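Long-range contact in AxyAgu115A (Amphibacillus xylanus NBRC 15112, PDB 6NPS), which probably acts as a family GH115 alpha-glucuronidase, hydrolysing glucuronic acid side groups from xylan such as arabinoglucuronoxylan: residues A[606-610]-A[653-657]. The protein carries 3 engineered substitutions. Where two conformers were deposited one is given. Residue numbers count along the deposited sequence, not the author numbering.
Sequences AEQVK and PVLSY
Y657 lays one face of its ring over the methyl of A606, a CH-pi contact with A606 CB 3.9 Å from the ring centroid and 27° off its normal. Residues 606-610 are regular alpha-helix within helix 601-629, with K610 N hydrogen-bonded to A606 O at 3.0 Å; 653-657 is extended throughout (phi/psi -92/139 at L655), its last three residues strand. The two axes run nearly antiparallel (156°, signed crossing -156°), 8.5 Å apart at closest approach, with A606 and L655 in register (CA-CA 5.5 Å). The short A606 side chain is consistent with this close approach, A606 CB lying 4.0 Å from L655 CB. One turn on, V609 (chi1 t) sets CG1 3.6 Å from L655 CD2 and 3.8 Å from P653 CB, L655 being in the m,t rotamer. At the exposed margin Y657 (chi1 m, chi2 87°) carries its hydroxyl to the helix, where Y657 OH donates to E607 OE1 at 2.6 Å. E607 (m,m) also forms an i to i+3 salt bridge, K610 NZ to E607 OE2 2.9 Å. Helix 564-596 packs against both segments, and L655 and Y657 pair in an antiparallel ladder with a strand of the second subunit, joining helix to intersubunit sheet. A606, V609, L655 and P653 thus meet in apolar contact, while at the more exposed edge the Y657 hydroxyl binds a carboxylate whose charge is balanced by K610.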
ATOM      1  N   ALA A 606      -0.538  13.808  10.742  1.00 29.12           N
ATOM      2  CA  ALA A 606      -0.005  12.710  11.553  1.00 30.20           C
ATOM      3  C   ALA A 606      -0.035  13.059  13.038  1.00 35.54           C
ATOM      4  O   ALA A 606      -0.352  12.205  13.888  1.00 30.82           O
ATOM      5  CB  ALA A 606       1.430  12.379  11.127  1.00 28.04           C
ATOM      6  N   GLU A 607       0.348  14.292  13.374  1.00 32.97           N
ATOM      7  CA  GLU A 607       0.299  14.728  14.764  1.00 35.16           C
ATOM      8  C   GLU A 607      -1.133  14.711  15.291  1.00 32.66           C
ATOM      9  O   GLU A 607      -1.355  14.372  16.458  1.00 35.67           O
ATOM     10  CB  GLU A 607       0.913  16.123  14.909  1.00 35.78           C
ATOM     11  CG  GLU A 607       2.378  16.166  14.483  1.00 53.78           C
ATOM     12  CD  GLU A 607       3.305  15.265  15.312  1.00 68.10           C
ATOM     13  OE1 GLU A 607       4.280  14.734  14.739  1.00 72.42           O
ATOM     14  OE2 GLU A 607       3.080  15.089  16.532  1.00 74.39           O
ATOM     15  N   GLN A 608      -2.113  15.024  14.442  1.00 29.66           N
ATOM     16  CA  GLN A 608      -3.511  14.955  14.877  1.00 29.11           C
ATOM     17  C   GLN A 608      -3.948  13.508  15.136  1.00 32.82           C
ATOM     18  O   GLN A 608      -4.700  13.246  16.082  1.00 30.83           O
ATOM     19  CB  GLN A 608      -4.407  15.644  13.844  1.00 31.17           C
ATOM     20  CG  GLN A 608      -4.215  17.156  13.908  1.00 36.35           C
ATOM     21  CD  GLN A 608      -4.937  17.889  12.800  1.00 48.30           C
ATOM     22  OE1 GLN A 608      -5.303  17.304  11.789  1.00 48.71           O
ATOM     23  NE2 GLN A 608      -5.141  19.194  12.989  1.00 54.45           N
ATOM     24  N   VAL A 609      -3.470  12.554  14.326  1.00 32.51           N
ATOM     25  CA  VAL A 609      -3.782  11.147  14.568  1.00 28.59           C
ATOM     26  C   VAL A 609      -3.221  10.712  15.909  1.00 30.26           C
ATOM     27  O   VAL A 609      -3.919  10.098  16.727  1.00 30.81           O
ATOM     28  CB  VAL A 609      -3.253  10.282  13.410  1.00 28.97           C
ATOM     29  CG1 VAL A 609      -3.430   8.763  13.743  1.00 29.42           C
ATOM     30  CG2 VAL A 609      -3.956  10.645  12.086  1.00 29.24           C
ATOM     31  N   LYS A 610      -1.964  11.068  16.160  1.00 30.33           N
ATOM     32  CA  LYS A 610      -1.290  10.748  17.412  0.50 33.48           C
ATOM     33  C   LYS A 610      -2.054  11.292  18.615  1.00 34.32           C
ATOM     34  O   LYS A 610      -2.185  10.619  19.655  1.00 32.42           O
ATOM     35  CB  LYS A 610       0.130  11.334  17.366  0.50 35.15           C
ATOM     36  CG  LYS A 610       1.222  10.536  18.001  0.50 39.30           C
ATOM     37  CD  LYS A 610       2.575  11.314  18.056  0.50 41.90           C
ATOM     38  CE  LYS A 610       2.923  11.975  16.738  0.50 43.71           C
ATOM     39  NZ  LYS A 610       4.356  12.511  16.732  0.50 47.47           N
ATOM     40  N   PRO A 653      -2.829   2.939  14.100  1.00 27.06           N
ATOM     41  CA  PRO A 653      -2.577   3.669  12.837  1.00 26.76           C
ATOM     42  C   PRO A 653      -1.090   3.834  12.603  1.00 30.72           C
ATOM     43  O   PRO A 653      -0.317   4.072  13.537  1.00 29.94           O
ATOM     44  CB  PRO A 653      -3.240   5.037  13.066  1.00 25.98           C
ATOM     45  CG  PRO A 653      -4.203   4.817  14.197  1.00 29.91           C
ATOM     46  CD  PRO A 653      -3.678   3.702  15.042  1.00 29.22           C
ATOM     47  N   VAL A 654      -0.682   3.689  11.348  1.00 31.74           N
ATOM     48  CA  VAL A 654       0.693   3.954  10.962  1.00 29.46           C
ATOM     49  C   VAL A 654       0.743   5.390  10.433  1.00 29.30           C
ATOM     50  O   VAL A 654      -0.065   5.766   9.572  1.00 28.16           O
ATOM     51  CB  VAL A 654       1.171   2.962   9.892  1.00 34.20           C
ATOM     52  CG1 VAL A 654       2.607   3.336   9.415  1.00 31.64           C
ATOM     53  CG2 VAL A 654       1.147   1.519  10.435  1.00 35.28           C
ATOM     54  N   LEU A 655       1.656   6.200  10.955  1.00 28.93           N
ATOM     55  CA  LEU A 655       1.710   7.614  10.567  1.00 30.58           C
ATOM     56  C   LEU A 655       2.668   7.770   9.403  1.00 30.93           C
ATOM     57  O   LEU A 655       3.755   7.182   9.413  1.00 30.90           O
ATOM     58  CB  LEU A 655       2.218   8.490  11.711  1.00 30.45           C
ATOM     59  CG  LEU A 655       1.514   8.290  13.049  1.00 35.57           C
ATOM     60  CD1 LEU A 655       2.173   9.187  14.060  1.00 34.76           C
ATOM     61  CD2 LEU A 655       0.058   8.643  12.873  1.00 32.44           C
ATOM     62  N   SER A 656       2.301   8.601   8.427  1.00 27.04           N
ATOM     63  CA  SER A 656       3.183   8.863   7.296  1.00 28.38           C
ATOM     64  C   SER A 656       3.710  10.278   7.446  1.00 29.55           C
ATOM     65  O   SER A 656       2.927  11.193   7.710  1.00 30.28           O
ATOM     66  CB  SER A 656       2.439   8.740   5.973  1.00 29.69           C
ATOM     67  OG  SER A 656       2.003   7.408   5.731  1.00 34.15           O
ATOM     68  N   TYR A 657       5.015  10.459   7.294  1.00 29.28           N
ATOM     69  CA  TYR A 657       5.608  11.786   7.294  1.00 30.97           C
ATOM     70  C   TYR A 657       6.315  12.051   5.974  1.00 28.99           C
ATOM     71  O   TYR A 657       6.901  11.156   5.376  1.00 29.53           O
ATOM     72  CB  TYR A 657       6.607  11.983   8.433  1.00 28.49           C
ATOM     73  CG  TYR A 657       5.943  12.144   9.771  1.00 36.55           C
ATOM     74  CD1 TYR A 657       5.610  11.009  10.536  1.00 41.44           C
ATOM     75  CD2 TYR A 657       5.661  13.389  10.290  1.00 36.46           C
ATOM     76  CE1 TYR A 657       5.021  11.122  11.779  1.00 39.65           C
ATOM     77  CE2 TYR A 657       5.051  13.524  11.553  1.00 40.57           C
ATOM     78  CZ  TYR A 657       4.744  12.372  12.288  1.00 40.78           C
ATOM     79  OH  TYR A 657       4.160  12.442  13.522  1.00 40.93           O
TER